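Local coordinates for genome polyprotein (Chicken sicinivirus JSY, PDB 6QWT) that includes the siciniviral 3D polymerase, an RNA-dependent RNA polymerase that probably copies the viral RNA genome during replication, at residues A[405-408]-A[409-412]; A[25-29]-A[30-34]. All coordinates share one frame; numbering follows the deposited sequence.

Interaction 1: A[405-408]-A[409-412]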
loop_
_atom_site.group_PDB
_atom_site.type_symbol
_atom_site.label_atom_id
_atom_site.label_comp_id
_atom_site.label_asym_id
_atom_site.label_seq_id
_atom_site.Cartn_x
_atom_site.Cartn_y
_atom_site.Cartn_z
ATOM N N TYR A 405 -18.414 -2.667 0.302
ATOM C CA TYR A 405 -19.331 -1.796 -0.427
ATOM C C TYR A 405 -20.664 -1.587 0.281
ATOM O O TYR A 405 -21.375 -0.629 -0.045
ATOM C CB TYR A 405 -19.580 -2.330 -1.846
ATOM C CG TYR A 405 -19.931 -3.797 -1.949
ATOM C CD1 TYR A 405 -18.948 -4.752 -2.178
ATOM C CD2 TYR A 405 -21.250 -4.226 -1.851
ATOM C CE1 TYR A 405 -19.263 -6.098 -2.289
ATOM C CE2 TYR A 405 -21.576 -5.574 -1.960
ATOM C CZ TYR A 405 -20.578 -6.503 -2.179
ATOM O OH TYR A 405 -20.890 -7.840 -2.286
ATOM N N GLN A 406 -21.022 -2.446 1.239
ATOM C CA GLN A 406 -22.219 -2.191 2.036
ATOM C C GLN A 406 -22.009 -1.014 2.982
ATOM O O GLN A 406 -22.919 -0.202 3.185
ATOM C CB GLN A 406 -22.612 -3.445 2.817
ATOM C CG GLN A 406 -23.252 -4.528 1.956
ATOM C CD GLN A 406 -23.413 -5.844 2.695
ATOM O OE1 GLN A 406 -22.834 -6.045 3.763
ATOM N NE2 GLN A 406 -24.202 -6.748 2.129
ATOM N N GLN A 407 -20.814 -0.899 3.563
ATOM C CA GLN A 407 -20.549 0.189 4.498
ATOM C C GLN A 407 -20.149 1.472 3.776
ATOM O O GLN A 407 -20.584 2.561 4.165
ATOM C CB GLN A 407 -19.459 -0.222 5.489
ATOM C CG GLN A 407 -19.833 -1.391 6.387
ATOM C CD GLN A 407 -21.045 -1.110 7.256
ATOM O OE1 GLN A 407 -21.085 -0.121 7.990
ATOM N NE2 GLN A 407 -22.042 -1.984 7.178
ATOM N N SER A 408 -19.325 1.366 2.729
ATOM C CA SER A 408 -18.822 2.565 2.062
ATOM C C SER A 408 -19.943 3.366 1.417
ATOM O O SER A 408 -19.865 4.599 1.356
ATOM C CB SER A 408 -17.780 2.196 1.007
ATOM O OG SER A 408 -16.599 1.689 1.604
ATOM N N VAL A 409 -20.987 2.691 0.932
ATOM C CA VAL A 409 -22.053 3.385 0.224
ATOM C C VAL A 409 -22.837 4.304 1.148
ATOM O O VAL A 409 -23.520 5.220 0.674
ATOM C CB VAL A 409 -22.990 2.373 -0.465
ATOM C CG1 VAL A 409 -23.916 1.718 0.552
ATOM C CG2 VAL A 409 -23.783 3.053 -1.573
ATOM N N MET A 410 -22.746 4.095 2.456
ATOM C CA MET A 410 -23.484 4.889 3.427
ATOM C C MET A 410 -22.765 6.180 3.801
ATOM O O MET A 410 -23.243 6.908 4.679
ATOM C CB MET A 410 -23.765 4.046 4.675
ATOM C CG MET A 410 -24.393 2.688 4.351
ATOM S SD MET A 410 -25.288 1.928 5.724
ATOM C CE MET A 410 -23.938 1.203 6.658
ATOM N N TRP A 411 -21.648 6.491 3.149
ATOM C CA TRP A 411 -20.882 7.691 3.449
ATOM C C TRP A 411 -20.385 8.312 2.154
ATOM O O TRP A 411 -20.244 7.639 1.128
ATOM C CB TRP A 411 -19.697 7.391 4.376
ATOM C CG TRP A 411 -20.096 6.736 5.658
ATOM C CD1 TRP A 411 -20.280 5.401 5.874
ATOM C CD2 TRP A 411 -20.372 7.386 6.906
ATOM N NE1 TRP A 411 -20.648 5.180 7.181
ATOM C CE2 TRP A 411 -20.713 6.382 7.835
ATOM C CE3 TRP A 411 -20.361 8.720 7.329
ATOM C CZ2 TRP A 411 -21.041 6.669 9.159
ATOM C CZ3 TRP A 411 -20.686 9.003 8.644
ATOM C CH2 TRP A 411 -21.023 7.982 9.543
ATOM N N THR A 412 -20.116 9.613 2.212
ATOM C CA THR A 412 -19.607 10.348 1.065
ATOM C C THR A 412 -18.632 11.411 1.544
ATOM O O THR A 412 -18.649 11.817 2.708
ATOM C CB THR A 412 -20.741 10.994 0.255
ATOM O OG1 THR A 412 -20.190 11.666 -0.884
ATOM C CG2 THR A 412 -21.507 11.995 1.107
HETATM O O HOH W 1 -20.907 2.696 7.891
#
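Gln407 and Met410 run alongside each other in the same direction, the methionine methyl beside the amide: Met410 CE is 3.4 Å from Gln407 OE1 and 3.7 Å from Gln407 NE2. Both chains are folded to get there, the glutamine at chi2 (-61°) and the methionine at its last torsion, chi3 (-81°). Trp411 turns its pyrrole edge toward the same glutamine. A water in the plane of the indole accepts from Trp411 NE1 at 2.6 Å and donates to Gln407 OE1 at 2.8 Å, while Trp411 CD1 meets the backbone Gln407 O edge-on at 3.3 Å. Val409 takes another course: its CB rests 3.4 Å from Tyr405 O and its CG1 3.4 Å from Gln406 O, and its side chain also packs on Phe417 and Leu424 of helix 417-428 and on Trp439 of helix 433-449.

The backbone evidence is that of a helix giving way to a type I turn, Ser408 to Trp411. Val409 N still reaches back to Tyr405 O, but weakly. Met410 N then bonds to Gln407 O at 3.2 Å, and Trp411 N closes the turn on Ser408 O. Beyond it, strand 411-412 pairs antiparallel with strand 22-23. The turn leads into the C-terminal helices, consistent with the thumb of picornaviral polymerases.

The amide of Gln407 is thus gripped from several directions: NE2 donates to Pro31 O, and OE1 accepts from Thr33 N as well as from the water. With both ends of a buried amide engaged, its rotation about chi3 should be fixed, and its polarity is met by backbone and water rather than by charge.

Interaction 2: A[25-29]-A[30-34]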
loop_
_atom_site.group_PDB
_atom_site.type_symbol
_atom_site.label_atom_id
_atom_site.label_comp_id
_atom_site.label_asym_id
_atom_site.label_seq_id
_atom_site.Cartn_x
_atom_site.Cartn_y
_atom_site.Cartn_z
ATOM N N PRO A 25 -26.985 9.634 1.243
ATOM C CA PRO A 25 -28.425 9.341 1.120
ATOM C C PRO A 25 -28.786 7.876 1.339
ATOM O O PRO A 25 -29.978 7.564 1.449
ATOM C CB PRO A 25 -28.752 9.775 -0.316
ATOM C CG PRO A 25 -27.725 10.806 -0.637
ATOM C CD PRO A 25 -26.473 10.357 0.063
ATOM N N ALA A 26 -27.805 6.974 1.407
ATOM C CA ALA A 26 -28.060 5.556 1.625
ATOM C C ALA A 26 -27.696 5.110 3.038
ATOM O O ALA A 26 -27.581 3.907 3.289
ATOM C CB ALA A 26 -27.298 4.720 0.596
ATOM N N TYR A 27 -27.555 6.058 3.973
ATOM C CA TYR A 27 -26.954 5.756 5.272
ATOM C C TYR A 27 -27.724 4.695 6.061
ATOM O O TYR A 27 -27.122 3.953 6.842
ATOM C CB TYR A 27 -26.830 7.030 6.109
ATOM C CG TYR A 27 -26.446 6.744 7.542
ATOM C CD1 TYR A 27 -27.403 6.724 8.549
ATOM C CD2 TYR A 27 -25.129 6.468 7.884
ATOM C CE1 TYR A 27 -27.058 6.447 9.857
ATOM C CE2 TYR A 27 -24.773 6.193 9.190
ATOM C CZ TYR A 27 -25.742 6.184 10.173
ATOM O OH TYR A 27 -25.392 5.912 11.477
ATOM N N GLY A 28 -29.036 4.613 5.912
ATOM C CA GLY A 28 -29.687 3.589 6.705
ATOM C C GLY A 28 -29.755 2.198 6.105
ATOM O O GLY A 28 -30.361 1.312 6.717
ATOM N N ALA A 29 -29.130 1.968 4.943
ATOM C CA ALA A 29 -29.405 0.765 4.155
ATOM C C ALA A 29 -29.001 -0.515 4.880
ATOM O O ALA A 29 -29.740 -1.506 4.852
ATOM C CB ALA A 29 -28.695 0.857 2.803
ATOM N N PHE A 30 -27.837 -0.526 5.515
ATOM C CA PHE A 30 -27.305 -1.700 6.187
ATOM C C PHE A 30 -26.982 -1.366 7.634
ATOM O O PHE A 30 -26.805 -0.193 7.984
ATOM C CB PHE A 30 -26.041 -2.214 5.479
ATOM C CG PHE A 30 -26.248 -2.523 4.026
ATOM C CD1 PHE A 30 -26.691 -3.774 3.626
ATOM C CD2 PHE A 30 -26.007 -1.561 3.058
ATOM C CE1 PHE A 30 -26.888 -4.060 2.288
ATOM C CE2 PHE A 30 -26.202 -1.841 1.718
ATOM C CZ PHE A 30 -26.644 -3.093 1.334
ATOM N N PRO A 31 -26.920 -2.372 8.507
ATOM C CA PRO A 31 -26.455 -2.128 9.879
ATOM C C PRO A 31 -25.065 -1.504 9.880
ATOM O O PRO A 31 -24.142 -2.001 9.231
ATOM C CB PRO A 31 -26.454 -3.526 10.507
ATOM C CG PRO A 31 -27.484 -4.284 9.727
ATOM C CD PRO A 31 -27.402 -3.753 8.320
ATOM N N VAL A 32 -24.926 -0.402 10.610
ATOM C CA VAL A 32 -23.689 0.372 10.607
ATOM C C VAL A 32 -22.656 -0.352 11.464
ATOM O O VAL A 32 -22.762 -0.379 12.692
ATOM C CB VAL A 32 -23.923 1.803 11.105
ATOM C CG1 VAL A 32 -22.603 2.556 11.217
ATOM C CG2 VAL A 32 -24.879 2.532 10.171
ATOM N N THR A 33 -21.655 -0.949 10.815
ATOM C CA THR A 33 -20.530 -1.571 11.498
ATOM C C THR A 33 -19.243 -0.776 11.349
ATOM O O THR A 33 -18.209 -1.190 11.884
ATOM C CB THR A 33 -20.307 -3.001 10.983
ATOM O OG1 THR A 33 -19.756 -2.953 9.662
ATOM C CG2 THR A 33 -21.615 -3.775 10.951
ATOM N N LYS A 34 -19.276 0.346 10.632
ATOM C CA LYS A 34 -18.102 1.174 10.410
ATOM C C LYS A 34 -18.493 2.639 10.516
ATOM O O LYS A 34 -19.620 3.021 10.191
ATOM C CB LYS A 34 -17.469 0.915 9.037
ATOM C CG LYS A 34 -16.600 -0.330 8.957
ATOM C CD LYS A 34 -16.378 -0.732 7.506
ATOM C CE LYS A 34 -15.011 -1.358 7.295
ATOM N NZ LYS A 34 -14.783 -1.682 5.858
HETATM O O HOH W 2 -28.938 0.999 9.881
#
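Apolar contact joins Tyr27 to Val32 across the bend of this loop. The two side chains cross at about a right angle, and one valine methyl, Val32 CG2, does the touching: it approaches the phenol end obliquely, 3.7 Å from Tyr27 OH and 3.8 Å from Tyr27 CZ. With CG anti to the backbone N (chi1 170°), the tyrosine reaches across to the valine although its CB starts out away from residues 30-34. The second apolar pair is between neighbours in sequence: Ala29 CB lies 3.6 Å from Phe30 CD2. Phe30 also leans on Thr442 and Val443, fastening this N-terminal loop to helix 433-449, in what is probably the thumb.

Two polar groups also meet the rings: Lys23 makes a cation-pi interaction with Tyr27, and Ala29 O lies over one face of the adjacent Phe30 ring.

Within the loop's own backbone, Ala29 N donates to Ala26 O at 3.0 Å and closes a type I turn from Ala26 to Ala29. The chain then extends through Phe30 and Pro31.

A water may link the halves. It lies 3.1 Å from Phe30 O and, by a weak and longer approach, 3.5 Å from Gly28 O; it has more acceptors within range than protons to offer, so the two bonds need not both be made at once.

Within itself, therefore, the loop between strands 22-23 and 34-36 is held by one type I turn and two methyl-to-ring contacts, and it relies on neighbouring elements too, at a surface where direct polar bonds between the halves are lacking.

How the interactions relate
Interaction 1 is a buried helix-to-strand turn and interaction 2 a surface loop, yet their centres are only about 7 Å apart. They share neighbours: helices 417-428 and 433-449 receive side chains from both, and strand 22-23, which pairs with 411-412, runs on into the loop of 25-34. The amide of Gln407 belongs to both, joining them through probable hydrogen bonds to the backbone of 30-34, with Met410 packing against Val32 beside it. Chemistry follows depth: inside, 405-412 combines successive backbone bonds with a buried amide, whereas 25-34 has one turn bond, ring and methyl contacts and a water whose bonds are not assured.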